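PDB 6TQD: intimin from Escherichia coli O127:H6 str. E2348/69, which probably serves as an outer-membrane adhesin in bacterial attachment and effacement, its D00-D0 segment forming an extended juncture within the passenger. Local coordinates for residues Ser74-Val79 with Leu95-Val100; Val110-Phe115 with Ala188-Met193; Thr116-Ser121 with Glu128-Thr133. All blocks are in the same frame, centred on the assembly; numbering follows the deposited sequence.

Contact 1: residues Ser74-Val79 with Leu95-Val100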
# COMPACT_ATOMS: atom_id res chain seq x y z
N SER A 74 -4.43 6.56 4.95
CA SER A 74 -3.04 6.36 5.31
C SER A 74 -2.62 4.91 5.09
O SER A 74 -1.59 4.63 4.47
CB SER A 74 -2.82 6.76 6.77
OG SER A 74 -1.73 6.08 7.32
N ASN A 75 -3.40 3.99 5.64
CA ASN A 75 -3.12 2.55 5.60
C ASN A 75 -1.82 2.17 6.29
O ASN A 75 -1.28 1.09 6.04
CB ASN A 75 -3.19 2.02 4.16
CG ASN A 75 -4.56 2.18 3.58
OD1 ASN A 75 -5.52 1.58 4.06
ND2 ASN A 75 -4.67 3.03 2.55
N VAL A 76 -1.30 3.05 7.15
CA VAL A 76 -0.14 2.78 7.98
C VAL A 76 -0.59 2.87 9.44
O VAL A 76 -1.24 3.84 9.83
CB VAL A 76 1.00 3.76 7.70
CG1 VAL A 76 2.19 3.47 8.58
CG2 VAL A 76 1.42 3.68 6.25
N TYR A 77 -0.25 1.86 10.23
CA TYR A 77 -0.71 1.76 11.60
C TYR A 77 0.49 1.52 12.50
O TYR A 77 1.23 0.56 12.29
CB TYR A 77 -1.72 0.62 11.75
CG TYR A 77 -2.89 0.80 10.82
CD1 TYR A 77 -3.97 1.59 11.18
CD2 TYR A 77 -2.89 0.22 9.57
CE1 TYR A 77 -5.03 1.78 10.32
CE2 TYR A 77 -3.95 0.40 8.70
CZ TYR A 77 -5.01 1.18 9.08
OH TYR A 77 -6.07 1.38 8.23
N LYS A 78 0.68 2.38 13.49
CA LYS A 78 1.80 2.29 14.42
C LYS A 78 1.26 1.72 15.72
O LYS A 78 0.32 2.29 16.31
CB LYS A 78 2.41 3.67 14.67
CG LYS A 78 2.92 4.38 13.43
CD LYS A 78 4.31 3.96 13.01
CE LYS A 78 4.78 4.75 11.80
NZ LYS A 78 6.12 4.30 11.31
N VAL A 79 1.82 0.59 16.16
CA VAL A 79 1.42 -0.06 17.40
C VAL A 79 2.68 -0.28 18.23
O VAL A 79 3.80 -0.22 17.73
CB VAL A 79 0.70 -1.40 17.15
CG1 VAL A 79 -0.50 -1.20 16.23
CG2 VAL A 79 1.67 -2.41 16.55
N LEU A 95 8.11 0.04 18.90
CA LEU A 95 7.22 0.35 17.80
C LEU A 95 7.25 -0.76 16.76
O LEU A 95 8.31 -1.28 16.39
CB LEU A 95 7.70 1.65 17.15
CG LEU A 95 7.02 2.08 15.86
CD1 LEU A 95 5.55 2.38 16.11
CD2 LEU A 95 7.74 3.29 15.29
N LEU A 96 6.06 -1.13 16.30
CA LEU A 96 5.85 -1.97 15.14
C LEU A 96 4.96 -1.19 14.18
O LEU A 96 3.92 -0.68 14.59
CB LEU A 96 5.16 -3.27 15.53
CG LEU A 96 4.62 -4.19 14.43
CD1 LEU A 96 5.74 -4.73 13.55
CD2 LEU A 96 3.81 -5.33 15.01
N THR A 97 5.38 -1.10 12.92
CA THR A 97 4.62 -0.41 11.89
C THR A 97 3.99 -1.44 10.97
O THR A 97 4.68 -2.34 10.47
CB THR A 97 5.51 0.56 11.12
OG1 THR A 97 6.10 1.50 12.03
CG2 THR A 97 4.71 1.32 10.06
N ILE A 98 2.69 -1.32 10.77
CA ILE A 98 1.91 -2.25 9.94
C ILE A 98 1.34 -1.45 8.78
O ILE A 98 0.61 -0.47 8.99
CB ILE A 98 0.80 -2.92 10.77
CG1 ILE A 98 1.43 -3.73 11.91
CG2 ILE A 98 -0.10 -3.78 9.89
CD1 ILE A 98 0.46 -4.14 12.99
N THR A 99 1.67 -1.85 7.57
CA THR A 99 1.19 -1.20 6.36
C THR A 99 0.28 -2.16 5.61
O THR A 99 0.65 -3.32 5.40
CB THR A 99 2.36 -0.78 5.47
OG1 THR A 99 3.22 0.10 6.22
CG2 THR A 99 1.86 -0.04 4.24
N VAL A 100 -0.87 -1.67 5.19
CA VAL A 100 -1.92 -2.47 4.58
C VAL A 100 -1.95 -2.13 3.10
O VAL A 100 -2.09 -0.96 2.72
CB VAL A 100 -3.28 -2.19 5.23
CG1 VAL A 100 -4.39 -2.95 4.52
CG2 VAL A 100 -3.24 -2.58 6.69

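Contact 2: residues Val110-Phe115 with Ala188-Met193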
# COMPACT_ATOMS: atom_id res chain seq x y z
N VAL A 110 7.67 -2.91 -6.50
CA VAL A 110 7.62 -1.54 -7.00
C VAL A 110 6.52 -1.53 -8.06
O VAL A 110 6.73 -2.02 -9.18
CB VAL A 110 8.96 -1.08 -7.56
CG1 VAL A 110 8.84 0.31 -8.16
CG2 VAL A 110 10.03 -1.11 -6.46
N GLY A 111 5.35 -1.00 -7.72
CA GLY A 111 4.19 -1.14 -8.58
C GLY A 111 3.32 0.10 -8.58
O GLY A 111 3.36 0.93 -7.67
N VAL A 112 2.53 0.22 -9.65
CA VAL A 112 1.55 1.30 -9.75
C VAL A 112 0.41 1.01 -8.78
O VAL A 112 -0.24 -0.04 -8.85
CB VAL A 112 1.01 1.40 -11.18
CG1 VAL A 112 -0.05 2.51 -11.28
CG2 VAL A 112 2.13 1.65 -12.17
N THR A 113 0.17 1.94 -7.86
CA THR A 113 -0.92 1.76 -6.91
C THR A 113 -2.19 2.52 -7.28
O THR A 113 -3.27 2.17 -6.80
CB THR A 113 -0.49 2.21 -5.50
OG1 THR A 113 -0.06 3.58 -5.54
CG2 THR A 113 0.65 1.35 -4.99
N ASP A 114 -2.07 3.57 -8.08
CA ASP A 114 -3.20 4.40 -8.45
C ASP A 114 -2.95 4.91 -9.86
O ASP A 114 -1.81 5.21 -10.22
CB ASP A 114 -3.33 5.61 -7.51
CG ASP A 114 -3.50 5.20 -6.06
OD1 ASP A 114 -4.65 4.94 -5.65
OD2 ASP A 114 -2.48 5.16 -5.34
N PHE A 115 -4.02 5.00 -10.66
CA PHE A 115 -3.91 5.54 -12.01
C PHE A 115 -5.24 6.22 -12.30
O PHE A 115 -6.26 5.55 -12.53
CB PHE A 115 -3.61 4.44 -13.03
CG PHE A 115 -3.25 4.95 -14.39
CD1 PHE A 115 -2.37 6.02 -14.54
CD2 PHE A 115 -3.75 4.35 -15.53
CE1 PHE A 115 -2.02 6.48 -15.79
CE2 PHE A 115 -3.41 4.81 -16.79
CZ PHE A 115 -2.53 5.88 -16.92
N ALA A 188 -1.50 1.57 -16.86
CA ALA A 188 -0.15 1.94 -16.44
C ALA A 188 0.53 0.72 -15.82
O ALA A 188 -0.10 -0.04 -15.08
CB ALA A 188 -0.22 3.06 -15.39
N LYS A 189 1.82 0.57 -16.09
CA LYS A 189 2.55 -0.60 -15.60
C LYS A 189 4.01 -0.26 -15.36
O LYS A 189 4.62 0.54 -16.07
CB LYS A 189 2.44 -1.75 -16.61
CG LYS A 189 2.96 -3.10 -16.09
CD LYS A 189 2.87 -4.19 -17.15
CE LYS A 189 3.49 -5.50 -16.68
NZ LYS A 189 4.97 -5.43 -16.49
N THR A 190 4.58 -0.89 -14.32
CA THR A 190 6.01 -0.87 -14.08
C THR A 190 6.58 -2.27 -14.32
O THR A 190 5.86 -3.28 -14.38
CB THR A 190 6.33 -0.42 -12.65
OG1 THR A 190 5.69 -1.30 -11.74
CG2 THR A 190 5.88 1.01 -12.43
N ALA A 191 7.91 -2.33 -14.41
CA ALA A 191 8.59 -3.55 -14.86
C ALA A 191 8.28 -4.76 -13.98
O ALA A 191 8.12 -5.87 -14.50
CB ALA A 191 10.11 -3.32 -14.90
N GLU A 192 8.20 -4.57 -12.65
CA GLU A 192 8.01 -5.71 -11.75
C GLU A 192 6.58 -6.24 -11.74
O GLU A 192 6.36 -7.38 -11.31
CB GLU A 192 8.42 -5.35 -10.32
CG GLU A 192 9.91 -5.12 -10.11
CD GLU A 192 10.26 -4.77 -8.66
OE1 GLU A 192 9.40 -4.85 -7.76
OE2 GLU A 192 11.43 -4.39 -8.42
N MET A 193 5.60 -5.45 -12.17
CA MET A 193 4.21 -5.88 -12.10
C MET A 193 3.95 -7.02 -13.08
O MET A 193 4.58 -7.12 -14.14
CB MET A 193 3.28 -4.71 -12.46
CG MET A 193 3.28 -3.61 -11.43
SD MET A 193 2.41 -2.16 -11.95
CE MET A 193 0.70 -2.62 -11.91

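Contact 3: residues Thr116-Ser121 with Glu128-Thr133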
# COMPACT_ATOMS: atom_id res chain seq x y z
N THR A 116 -5.24 7.55 -12.26
CA THR A 116 -6.46 8.34 -12.30
C THR A 116 -6.34 9.44 -13.34
O THR A 116 -5.24 9.89 -13.68
CB THR A 116 -6.74 8.99 -10.93
OG1 THR A 116 -5.64 9.82 -10.55
CG2 THR A 116 -6.93 7.92 -9.87
N ALA A 117 -7.49 9.87 -13.83
CA ALA A 117 -7.59 10.95 -14.80
C ALA A 117 -8.16 12.20 -14.16
O ALA A 117 -8.94 12.13 -13.20
CB ALA A 117 -8.47 10.52 -15.98
N ASP A 118 -7.79 13.36 -14.70
CA ASP A 118 -8.29 14.62 -14.18
C ASP A 118 -9.71 14.92 -14.62
O ASP A 118 -10.34 15.82 -14.06
CB ASP A 118 -7.37 15.79 -14.56
CG ASP A 118 -7.39 16.11 -16.04
OD1 ASP A 118 -7.72 15.22 -16.85
OD2 ASP A 118 -7.10 17.28 -16.39
N LYS A 119 -10.25 14.18 -15.59
CA LYS A 119 -11.60 14.41 -16.08
C LYS A 119 -12.24 13.07 -16.39
O LYS A 119 -11.56 12.10 -16.73
CB LYS A 119 -11.61 15.22 -17.38
CG LYS A 119 -10.84 16.51 -17.33
CD LYS A 119 -10.62 17.05 -18.73
CE LYS A 119 -9.78 18.31 -18.68
NZ LYS A 119 -9.54 18.84 -20.04
N THR A 120 -13.57 13.01 -16.28
CA THR A 120 -14.31 11.81 -16.63
C THR A 120 -14.80 11.84 -18.07
O THR A 120 -15.20 10.80 -18.61
CB THR A 120 -15.52 11.63 -15.70
OG1 THR A 120 -16.40 12.75 -15.84
CG2 THR A 120 -15.06 11.51 -14.25
N SER A 121 -14.78 13.00 -18.70
CA SER A 121 -15.25 13.15 -20.07
C SER A 121 -14.51 14.31 -20.72
O SER A 121 -13.96 15.19 -20.03
CB SER A 121 -16.77 13.35 -20.13
OG SER A 121 -17.16 14.57 -19.53
N GLU A 128 -9.07 18.33 -26.91
CA GLU A 128 -9.16 18.38 -25.46
C GLU A 128 -8.42 17.19 -24.85
O GLU A 128 -8.61 16.05 -25.28
CB GLU A 128 -10.60 18.39 -24.96
CG GLU A 128 -10.61 18.57 -23.44
CD GLU A 128 -11.98 18.75 -22.82
OE1 GLU A 128 -12.02 19.05 -21.60
OE2 GLU A 128 -13.00 18.58 -23.52
N ALA A 129 -7.59 17.47 -23.86
CA ALA A 129 -6.74 16.45 -23.25
C ALA A 129 -7.32 16.01 -21.92
O ALA A 129 -7.79 16.82 -21.12
CB ALA A 129 -5.34 17.01 -23.02
N ILE A 130 -7.29 14.69 -21.70
CA ILE A 130 -7.48 14.09 -20.38
C ILE A 130 -6.10 13.70 -19.87
O ILE A 130 -5.38 12.95 -20.55
CB ILE A 130 -8.42 12.88 -20.46
CG1 ILE A 130 -9.81 13.32 -20.94
CG2 ILE A 130 -8.50 12.19 -19.10
CD1 ILE A 130 -10.79 12.17 -21.09
N THR A 131 -5.73 14.19 -18.70
CA THR A 131 -4.40 13.95 -18.15
C THR A 131 -4.48 12.89 -17.07
O THR A 131 -5.26 13.01 -16.12
CB THR A 131 -3.79 15.23 -17.59
OG1 THR A 131 -3.72 16.21 -18.64
CG2 THR A 131 -2.40 14.96 -17.05
N TYR A 132 -3.64 11.87 -17.20
CA TYR A 132 -3.60 10.74 -16.27
C TYR A 132 -2.36 10.84 -15.40
O TYR A 132 -1.29 11.26 -15.86
CB TYR A 132 -3.56 9.42 -17.03
CG TYR A 132 -4.85 9.04 -17.71
CD1 TYR A 132 -5.25 9.64 -18.90
CD2 TYR A 132 -5.66 8.05 -17.18
CE1 TYR A 132 -6.43 9.27 -19.52
CE2 TYR A 132 -6.84 7.68 -17.79
CZ TYR A 132 -7.22 8.29 -18.97
OH TYR A 132 -8.40 7.93 -19.60
N THR A 133 -2.49 10.42 -14.15
CA THR A 133 -1.40 10.41 -13.19
C THR A 133 -1.31 9.00 -12.61
O THR A 133 -2.30 8.50 -12.07
CB THR A 133 -1.63 11.42 -12.07
OG1 THR A 133 -1.75 12.73 -12.61
CG2 THR A 133 -0.46 11.39 -11.08
O HOH W 1 -6.10 17.58 -19.02
O HOH W 2 -13.78 18.53 -19.97

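Contact 1: residues Ser74-Val79 with Leu95-Val100
The Tyr77 ring is met at its edge, near its own plane, by Val100 and by the Ile98 carbonyl: Tyr77 CE2 lies 3.7 Å from Val100 CG2. Leu44 of helix 42-45, Gln47 and Pro67 also touch the Tyr77 side chain. The pair is the antiparallel beta hairpin of strands 76-85 and 90-101, its short segments running at 159° to each other. Register is fixed by alternation: Tyr77 with Ile98 and Val79 with Leu96 are hydrogen-bonded pairs, each with two reciprocal backbone bonds, and Val100 N donates to Asn75 O just before the strand begins. Tyr77, Val79, Leu96 and Ile98 share the inner face, where Val79 and Leu96 lie side by side, CG2 of Val79 3.7 Å from CB of Leu96; Trp39 of strand 34-40 touches both. On the other face, Val76 CG1 meets Thr97 CG2 at 3.6 Å. Strand 14-17 flanks strand 95-100 on its far side through backbone bonds between Ile14 and both Thr97 and Thr99. Ser74 OG accepts from Val76 N, an ST turn that leads into the first strand. On the face of Val76, Lys78 bends at chi2 (-83°), which turns CD toward the neighbouring strand, 3.7 Å from Leu95 CD1, and its NZ donates to Thr97 OG1 at 2.9 Å.

Contact 2: residues Val110-Phe115 with Ala188-Met193
Ala188 sets its methyl squarely over the Phe115 ring: CB is 3.6 Å from the ring centroid and only 6° off the normal, a CH-pi contact over the face. With CG anti to the backbone N (chi1 -170°), the Phe115 ring is carried under this methyl, and it also meets the ring of Tyr132. Val112 points toward the same strand, its CG1 4.2 Å from Ala188 CB, while its CG2 branch crosses to Thr190 CG2 and Met193 SD. These apolar groups lie between the two sheets of the Ig-like domain: strand 111-117 pairs with 130-138 in one sheet, strand 182-189 belongs to the other, and Leu197 and Ala199 of strand 197-205 also touch Val112 and Phe115 respectively.

The segment continues into a type I turn, Thr190 to Met193, from which Thr190, Glu192 and Met193 reach Val110-Val112. Met193 SD, anti to CB (chi2 171°), takes a weak but nearly straight bond from Val112 N at 3.3 Å; Thr190 N adds another weak one. Glu192, extended beyond CG, crosses Val110 and brings OE1 2.9 Å from Val110 N, which approaches from above the carboxylate plane. Lys189, just before the turn, folds its NZ onto Thr190 O and Met193 O, and Thr190 O also accepts from Met193 N on the opposite face of its plane.

The chemistry thus changes along the contact, from apolar packing between sheets to side-chain acceptors for the backbone N-H of Val110 and Val112, so the turn is joined to Val110-Val112 without forming a regular beta ladder.

Contact 3: residues Thr116-Ser121 with Glu128-Thr133
The Ala117 methyl sits over one face of the Tyr132 ring, displaced toward the rim, with CB 3.9 Å from the ring centroid. This marks the last paired part of an antiparallel ladder in the bacterial Ig-like domain, where strand 111-117 meets strand 130-138. Thr116 and Thr133 exchange two backbone bonds as a hydrogen-bonded pair, and Ala117 CB also packs 3.5 Å from Ile130 CG2. Past Ala117 side chains join the bonding. Asp118 N still donates to Thr131 O, but CG is placed between the backbone N and the carbonyl carbon (chi1 69°), and OD1 comes to Thr131 N, accepting at 2.9 Å, met 54° out of the carboxylate plane. A water donates to Asp118 OD2 and Ala129 O and accepts from Thr131 OG1, tying the departing chain to the strand. Glu128 OE2 is engaged by Lys123 N. Lys119, extended beyond CG, reaches across where the CA spacing has grown from 4.3 Å (Ala117-Tyr132) to 6.0 Å (Lys119-Ile130), and divides its ammonium between two acceptors: NZ forms a salt bridge at the anti lone pair of Glu128 OE1 and bonds to Ala129 O, each at 2.9 Å.

Contact 1 belongs to the N-terminal domain and contacts 2 and 3 to the Ig-like domain that follows; contact 1 closes before the others open, its centre about 22 Å from that of contact 2 and 32 Å from that of contact 3. It is a buried hairpin ruled by backbone bonds. Contacts 2 and 3 share strand 111-117 in succession, and contact 3 is nested in the loop closed by contact 2. They touch where Phe115 CE1 lies 3.5 Å from Tyr132 CB. Both set a methyl on an aromatic ring, but contact 2, partly buried, spans two sheets and ends in a polar turn, whereas contact 3, at the surface, adds a short ladder, a salt bridge and bridging water.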